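Local coordinates for pyrroline carboxylate reductase (Plasmodium falciparum, PDB 2RCY), which probably catalyses the NADPH-dependent reduction of pyrroline-5-carboxylate to proline, the closing step of proline synthesis, at residues S190-L193 and S194-V198; L199-I202 and K203-E207; V216-L219 and K220-V224. All coordinates share one frame; numbering follows the deposited sequence.

Interactions 1 and 2 lie in succession on long helix 191-211, which Ser190 N-caps, with centres about 14 Å apart; interaction 3 lies on the shorter helix 216-223 that comes next. Its centre is about 14 Å from that of interaction 2 and about 24 Å from that of interaction 1. All three belong to the dimerisation region and touch the second subunit. Interaction 3 alone meets the cofactor: Asn222 and Ile223 reach the nicotinamide end of an NADP also held by Gln14 and Met15 of the second subunit. A bound NADP is about 10 Å from the side chain of Ser205 in interaction 2 and about 12 Å from that of Leu197 in interaction 1.

Interaction 1. Residues S190-L193 and S194-V198; sequences SREL and SKNLV
Ser194 turns back on Ser190 with both of its donors. Its hydroxyl OG sits 2.9 Å from Ser190 O, and Ser194 N bonds the same oxygen at 3.0 Å. The two arrive from opposite faces of the carbonyl plane, with OG standing 35° out of it. What brings OG there is the first torsion (chi1 -68°), which sets it beside Ser194's own N and opposite the carbonyl carbon. The proton of this buried hydroxyl goes to Ser190 O, while the flank of the residue rests on Ile181 of helix 169-186.

Lys195 comes next. Lys195 N bonds Arg191 O at 3.1 Å, and its CB lies over that carbonyl oxygen. The rest of the side chain leads away and bends at its third torsion, and Lys195 NZ stays 6.8 Å from Glu192 OE1, near enough for mild attraction at most. Asn196 gives its N-H to Glu192 O and folds its side-chain amide over the same oxygen. There Asn196 ND2 stands 3.2 Å from Glu192 O, but the angle is too poor for a bond.

Leu197 closes the walk. Leu197 N reaches Leu193 O at 2.9 Å. The side chains of Leu193 and Leu197 run side by side in the same direction, CD1 to CD1 at 3.8 Å, and together they face the second subunit, touching its Ile154 and His152.

At the start of all this, Ser190 OG accepts from Leu193 N at 3.1 Å, taking up an amide of the first turn. Arg191 sends its guanidinium group away to a salt bridge with Asp182. The whole is a serine N-cap followed by the first turns of helix 191-211, one of the long helices of the dimerisation domain.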
# COMPACT_ATOMS: atom_id res chain seq x y z
N SER A 190 -15.99 28.16 9.53
CA SER A 190 -17.39 27.76 9.59
C SER A 190 -17.78 27.05 8.30
O SER A 190 -17.12 27.22 7.27
CB SER A 190 -18.29 28.98 9.84
OG SER A 190 -18.44 29.76 8.66
N ARG A 191 -18.85 26.27 8.35
CA ARG A 191 -19.35 25.55 7.17
C ARG A 191 -19.86 26.52 6.10
O ARG A 191 -19.67 26.28 4.90
CB ARG A 191 -20.43 24.54 7.58
CG ARG A 191 -21.12 23.82 6.43
CD ARG A 191 -21.61 22.44 6.83
NE ARG A 191 -20.62 21.42 6.53
CZ ARG A 191 -19.89 20.76 7.43
NH1 ARG A 191 -19.01 19.86 7.02
NH2 ARG A 191 -20.04 20.99 8.73
N GLU A 192 -20.50 27.61 6.53
CA GLU A 192 -21.02 28.63 5.62
C GLU A 192 -19.90 29.32 4.85
O GLU A 192 -19.95 29.42 3.63
CB GLU A 192 -21.87 29.65 6.38
CG GLU A 192 -22.79 30.49 5.48
CD GLU A 192 -23.57 31.55 6.26
OE1 GLU A 192 -24.82 31.53 6.18
OE2 GLU A 192 -22.95 32.39 6.94
N LEU A 193 -18.89 29.80 5.59
CA LEU A 193 -17.75 30.48 4.99
C LEU A 193 -16.95 29.56 4.06
O LEU A 193 -16.58 29.96 2.96
CB LEU A 193 -16.84 31.07 6.07
CG LEU A 193 -15.53 31.74 5.63
CD1 LEU A 193 -15.79 33.08 4.94
CD2 LEU A 193 -14.62 31.93 6.83
N SER A 194 -16.70 28.33 4.52
CA SER A 194 -15.99 27.33 3.73
C SER A 194 -16.66 27.13 2.38
O SER A 194 -15.99 27.12 1.35
CB SER A 194 -15.89 26.00 4.48
OG SER A 194 -15.05 26.11 5.61
N LYS A 195 -17.99 26.99 2.39
CA LYS A 195 -18.79 26.84 1.18
C LYS A 195 -18.64 28.05 0.24
O LYS A 195 -18.42 27.87 -0.96
CB LYS A 195 -20.26 26.60 1.52
CG LYS A 195 -21.16 26.34 0.32
CD LYS A 195 -22.55 25.86 0.72
CE LYS A 195 -23.42 26.99 1.24
NZ LYS A 195 -24.79 26.52 1.58
N ASN A 196 -18.73 29.26 0.79
CA ASN A 196 -18.56 30.48 0.01
C ASN A 196 -17.19 30.56 -0.66
O ASN A 196 -17.08 30.85 -1.85
CB ASN A 196 -18.77 31.72 0.88
CG ASN A 196 -20.21 31.86 1.36
OD1 ASN A 196 -21.15 31.49 0.66
ND2 ASN A 196 -20.37 32.41 2.56
N LEU A 197 -16.14 30.29 0.13
CA LEU A 197 -14.77 30.30 -0.36
C LEU A 197 -14.50 29.22 -1.41
O LEU A 197 -13.74 29.44 -2.34
CB LEU A 197 -13.78 30.16 0.80
CG LEU A 197 -13.05 31.42 1.30
CD1 LEU A 197 -13.99 32.56 1.64
CD2 LEU A 197 -12.19 31.06 2.50
N VAL A 198 -15.13 28.06 -1.25
CA VAL A 198 -14.98 26.95 -2.20
C VAL A 198 -15.67 27.26 -3.53
O VAL A 198 -15.04 27.18 -4.59
CB VAL A 198 -15.50 25.60 -1.60
CG1 VAL A 198 -15.67 24.54 -2.68
CG2 VAL A 198 -14.55 25.11 -0.52

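Interaction 2. Residues L199-I202 and K203-E207; sequences LQTI and KGSVE
Thr201 O is gripped twice by Ser205, and the hydroxyl makes the shorter bond, Ser205 OG to Thr201 O at 2.7 Å. Ser205 N reaches Thr201 O at 3.2 Å from the other face of the carbonyl plane. With chi1 at -58°, OG swings back beside its own amide, so one residue supplies both donors and the buried hydroxyl finds its acceptor within the helix. Thr201 OG1 likewise bonds Leu197 O, one turn earlier.

On another flank, Gly204 N bonds Gln200 O. The Gln200 side chain, bent at its second torsion, crosses that of Lys203, which is straight as far as CE, with Gln200 OE1 resting 4.0 Å from Lys203 CD. NE2 of Gln200 makes weak bonds to carbonyls of Glu122 and Gly123 of the second subunit.

Ile202 and Val206 form the apolar edge. Val206 CG2 lies 3.3 Å from Ile202 O and looser, 4.3 Å, from Ile202 CG2, while Ile202 itself meets Ile202 of the second subunit. This is a buried middle part of interface helix 191-211, whose serine and threonine hydroxyls bond carbonyls four residues back, in the dimerisation domain.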
# COMPACT_ATOMS: atom_id res chain seq x y z
N LEU A 199 -16.94 27.64 -3.46
CA LEU A 199 -17.74 27.92 -4.65
C LEU A 199 -17.18 29.08 -5.49
O LEU A 199 -17.21 29.03 -6.72
CB LEU A 199 -19.20 28.19 -4.29
CG LEU A 199 -20.02 27.06 -3.65
CD1 LEU A 199 -21.41 27.56 -3.31
CD2 LEU A 199 -20.10 25.83 -4.55
N GLN A 200 -16.66 30.10 -4.81
CA GLN A 200 -16.07 31.26 -5.48
C GLN A 200 -14.70 30.94 -6.07
O GLN A 200 -14.31 31.51 -7.10
CB GLN A 200 -16.00 32.46 -4.52
CG GLN A 200 -15.54 33.79 -5.14
CD GLN A 200 -16.31 34.18 -6.40
OE1 GLN A 200 -17.50 33.90 -6.53
NE2 GLN A 200 -15.62 34.83 -7.33
N THR A 201 -13.98 30.03 -5.43
CA THR A 201 -12.68 29.58 -5.92
C THR A 201 -12.83 28.74 -7.19
O THR A 201 -12.03 28.86 -8.12
CB THR A 201 -11.91 28.79 -4.83
OG1 THR A 201 -11.69 29.64 -3.70
CG2 THR A 201 -10.56 28.32 -5.35
N ILE A 202 -13.86 27.89 -7.22
CA ILE A 202 -14.13 27.05 -8.39
C ILE A 202 -14.68 27.88 -9.55
O ILE A 202 -14.26 27.70 -10.70
CB ILE A 202 -15.09 25.88 -8.05
CG1 ILE A 202 -14.47 24.98 -6.97
CG2 ILE A 202 -15.38 25.05 -9.30
CD1 ILE A 202 -15.43 23.97 -6.38
N LYS A 203 -15.61 28.79 -9.25
CA LYS A 203 -16.21 29.68 -10.24
C LYS A 203 -15.14 30.49 -10.97
O LYS A 203 -15.18 30.62 -12.20
CB LYS A 203 -17.23 30.61 -9.59
CG LYS A 203 -17.94 31.56 -10.54
CD LYS A 203 -19.08 32.29 -9.85
CE LYS A 203 -19.73 33.32 -10.77
NZ LYS A 203 -20.21 32.74 -12.05
N GLY A 204 -14.19 31.02 -10.21
CA GLY A 204 -13.09 31.80 -10.77
C GLY A 204 -12.12 30.97 -11.60
O GLY A 204 -11.62 31.44 -12.62
N SER A 205 -11.87 29.74 -11.16
CA SER A 205 -10.96 28.82 -11.85
C SER A 205 -11.50 28.40 -13.22
O SER A 205 -10.76 28.38 -14.20
CB SER A 205 -10.68 27.59 -10.99
OG SER A 205 -10.12 27.96 -9.75
N VAL A 206 -12.79 28.06 -13.27
CA VAL A 206 -13.47 27.69 -14.52
C VAL A 206 -13.42 28.84 -15.53
O VAL A 206 -13.11 28.64 -16.70
CB VAL A 206 -14.93 27.24 -14.26
CG1 VAL A 206 -15.70 27.05 -15.56
CG2 VAL A 206 -14.95 25.95 -13.45
N GLU A 207 -13.71 30.05 -15.05
CA GLU A 207 -13.69 31.25 -15.87
C GLU A 207 -12.30 31.54 -16.45
O GLU A 207 -12.18 31.98 -17.59
CB GLU A 207 -14.17 32.46 -15.07
CG GLU A 207 -14.94 33.48 -15.89
CD GLU A 207 -16.34 33.01 -16.25
OE1 GLU A 207 -17.10 32.63 -15.33
OE2 GLU A 207 -16.68 33.02 -17.46

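Interaction 3. Residues V216-L219 and K220-V224; sequences VQQL and KDNIV. With NAP (NADP nicotinamide-adenine-dinucleotide phosphate), chain P.
Leu219 and Ile223 stand one turn apart on the packed side, Ile223 CG1 lying 3.7 Å from Leu219 O. Ile223 lays CG2, which its first torsion sets opposite its own N, against the NADP carboxamide, 3.4 Å from the atom modelled as N7N, so the branched side chain backs the nicotinamide end. Ile223 O and Asn222 O both lie near O7N of NADP, 3.2 Å for Ile223 O; two oxygens there make the modelled turn of the carboxamide doubtful.

Asp221 is also buried. Asp221 N bonds Gln217 O at 2.9 Å, while its carboxylate folds over that same oxygen (chi1 -77°) without bonding it. OD2 bonds Gln217 NE2 of the fourth subunit, whose Asp221 returns the bond to Gln217 here. Lys220 presses CB to 3.4 Å from Gln217 O, and its NZ has a long, weak ion pair with Glu178 of the second subunit.

The looser face carries Gln218 and Asn222, both partly exposed. Gln218 runs out nearly fully extended, and the contact here is chiefly the backbone bond from Asn222 N to Gln218 O, 3.0 Å. Asn222 is an NADP-binding residue; a glycerol, probably from the crystallisation liquor, sits beside it.

Val224 N bonds Asp221 O. Helix 216-223 lies with Val216 and Leu219 on helix 191-211, while Lys220, Ile223 and the following Val224 touch helix 229-239.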
# COMPACT_ATOMS: atom_id res chain seq x y z
N VAL A 216 -4.77 24.66 -19.15
CA VAL A 216 -5.06 24.44 -17.72
C VAL A 216 -3.83 24.22 -16.85
O VAL A 216 -3.78 24.68 -15.71
CB VAL A 216 -6.04 23.24 -17.49
CG1 VAL A 216 -7.46 23.65 -17.77
CG2 VAL A 216 -5.64 22.02 -18.32
N GLN A 217 -2.83 23.52 -17.39
CA GLN A 217 -1.63 23.17 -16.65
C GLN A 217 -0.73 24.38 -16.42
O GLN A 217 -0.06 24.47 -15.38
CB GLN A 217 -0.85 22.06 -17.36
CG GLN A 217 -1.67 20.82 -17.71
CD GLN A 217 -2.18 20.83 -19.15
OE1 GLN A 217 -2.53 21.88 -19.69
NE2 GLN A 217 -2.22 19.66 -19.77
N GLN A 218 -0.71 25.30 -17.38
CA GLN A 218 0.04 26.54 -17.25
C GLN A 218 -0.63 27.46 -16.23
O GLN A 218 0.05 28.15 -15.47
CB GLN A 218 0.19 27.25 -18.59
CG GLN A 218 1.28 28.31 -18.59
CD GLN A 218 1.32 29.14 -19.86
OE1 GLN A 218 1.59 30.34 -19.82
NE2 GLN A 218 1.07 28.50 -21.00
N LEU A 219 -1.96 27.47 -16.24
CA LEU A 219 -2.74 28.23 -15.27
C LEU A 219 -2.50 27.70 -13.86
O LEU A 219 -2.47 28.47 -12.90
CB LEU A 219 -4.24 28.18 -15.61
CG LEU A 219 -4.71 28.84 -16.91
CD1 LEU A 219 -6.14 28.44 -17.22
CD2 LEU A 219 -4.58 30.35 -16.85
N LYS A 220 -2.31 26.39 -13.76
CA LYS A 220 -1.97 25.72 -12.51
C LYS A 220 -0.56 26.10 -12.06
O LYS A 220 -0.32 26.33 -10.87
CB LYS A 220 -2.07 24.20 -12.68
CG LYS A 220 -1.98 23.40 -11.39
CD LYS A 220 -0.98 22.25 -11.52
CE LYS A 220 -1.28 21.36 -12.71
NZ LYS A 220 -0.20 20.37 -12.94
N ASP A 221 0.37 26.14 -13.01
CA ASP A 221 1.76 26.51 -12.76
C ASP A 221 1.89 27.93 -12.21
O ASP A 221 2.69 28.18 -11.31
CB ASP A 221 2.60 26.37 -14.03
CG ASP A 221 2.96 24.92 -14.35
OD1 ASP A 221 2.53 24.00 -13.61
OD2 ASP A 221 3.67 24.70 -15.35
N ASN A 222 1.10 28.85 -12.76
CA ASN A 222 1.12 30.26 -12.37
C ASN A 222 0.82 30.50 -10.89
O ASN A 222 1.30 31.47 -10.30
CB ASN A 222 0.15 31.08 -13.23
CG ASN A 222 0.50 31.06 -14.71
OD1 ASN A 222 -0.38 31.23 -15.56
ND2 ASN A 222 1.77 30.87 -15.03
N ILE A 223 0.02 29.61 -10.30
CA ILE A 223 -0.36 29.70 -8.90
C ILE A 223 0.76 29.24 -7.95
O ILE A 223 0.83 29.68 -6.80
CB ILE A 223 -1.66 28.92 -8.63
CG1 ILE A 223 -2.82 29.60 -9.37
CG2 ILE A 223 -1.99 28.85 -7.14
CD1 ILE A 223 -4.08 28.82 -9.34
N VAL A 224 1.64 28.39 -8.46
CA VAL A 224 2.73 27.82 -7.66
C VAL A 224 3.88 28.82 -7.52
O VAL A 224 4.77 28.88 -8.38
CB VAL A 224 3.22 26.48 -8.24
CG1 VAL A 224 4.17 25.79 -7.28
CG2 VAL A 224 2.05 25.57 -8.55
PA NAP P . 6.49 35.22 -8.60
O1A NAP P . 5.77 34.85 -9.87
O2A NAP P . 7.90 34.71 -8.37
O5B NAP P . 6.46 36.83 -8.47
C5B NAP P . 7.46 37.57 -7.77
C4B NAP P . 7.80 38.84 -8.56
O4B NAP P . 8.50 39.78 -7.74
C3B NAP P . 8.69 38.53 -9.75
O3B NAP P . 8.02 38.89 -10.96
C2B NAP P . 9.94 39.38 -9.57
O2B NAP P . 10.33 40.02 -10.78
C1B NAP P . 9.56 40.39 -8.50
N9A NAP P . 10.71 40.78 -7.63
C8A NAP P . 11.81 40.04 -7.39
N7A NAP P . 12.63 40.73 -6.56
C5A NAP P . 12.04 41.90 -6.29
C6A NAP P . 12.40 43.00 -5.51
N6A NAP P . 13.58 43.00 -4.83
N1A NAP P . 11.57 44.06 -5.43
C2A NAP P . 10.40 44.07 -6.09
N3A NAP P . 10.03 43.03 -6.85
C4A NAP P . 10.83 41.93 -6.96
O3 NAP P . 5.59 34.77 -7.34
PN NAP P . 3.98 34.94 -7.33
O1N NAP P . 3.37 33.60 -7.65
O2N NAP P . 3.61 36.14 -8.17
O5D NAP P . 3.66 35.28 -5.80
C5D NAP P . 4.07 36.50 -5.19
C4D NAP P . 3.42 36.63 -3.82
O4D NAP P . 2.00 36.52 -3.92
C3D NAP P . 3.89 35.55 -2.86
O3D NAP P . 4.28 36.16 -1.63
C2D NAP P . 2.69 34.64 -2.66
O2D NAP P . 2.59 34.16 -1.32
C1D NAP P . 1.50 35.52 -3.02
N1N NAP P . 0.39 34.77 -3.60
C2N NAP P . 0.50 34.18 -4.80
C3N NAP P . -0.57 33.47 -5.35
C7N NAP P . -0.44 32.81 -6.69
O7N NAP P . 0.71 32.85 -7.36
N7N NAP P . -1.44 32.24 -7.20
C4N NAP P . -1.77 33.37 -4.64
C5N NAP P . -1.86 33.99 -3.40
C6N NAP P . -0.76 34.69 -2.90
P2B NAP P . 11.22 39.27 -11.90
O1X NAP P . 11.75 40.41 -12.75
O2X NAP P . 12.28 38.52 -11.13
O3X NAP P . 10.24 38.37 -12.62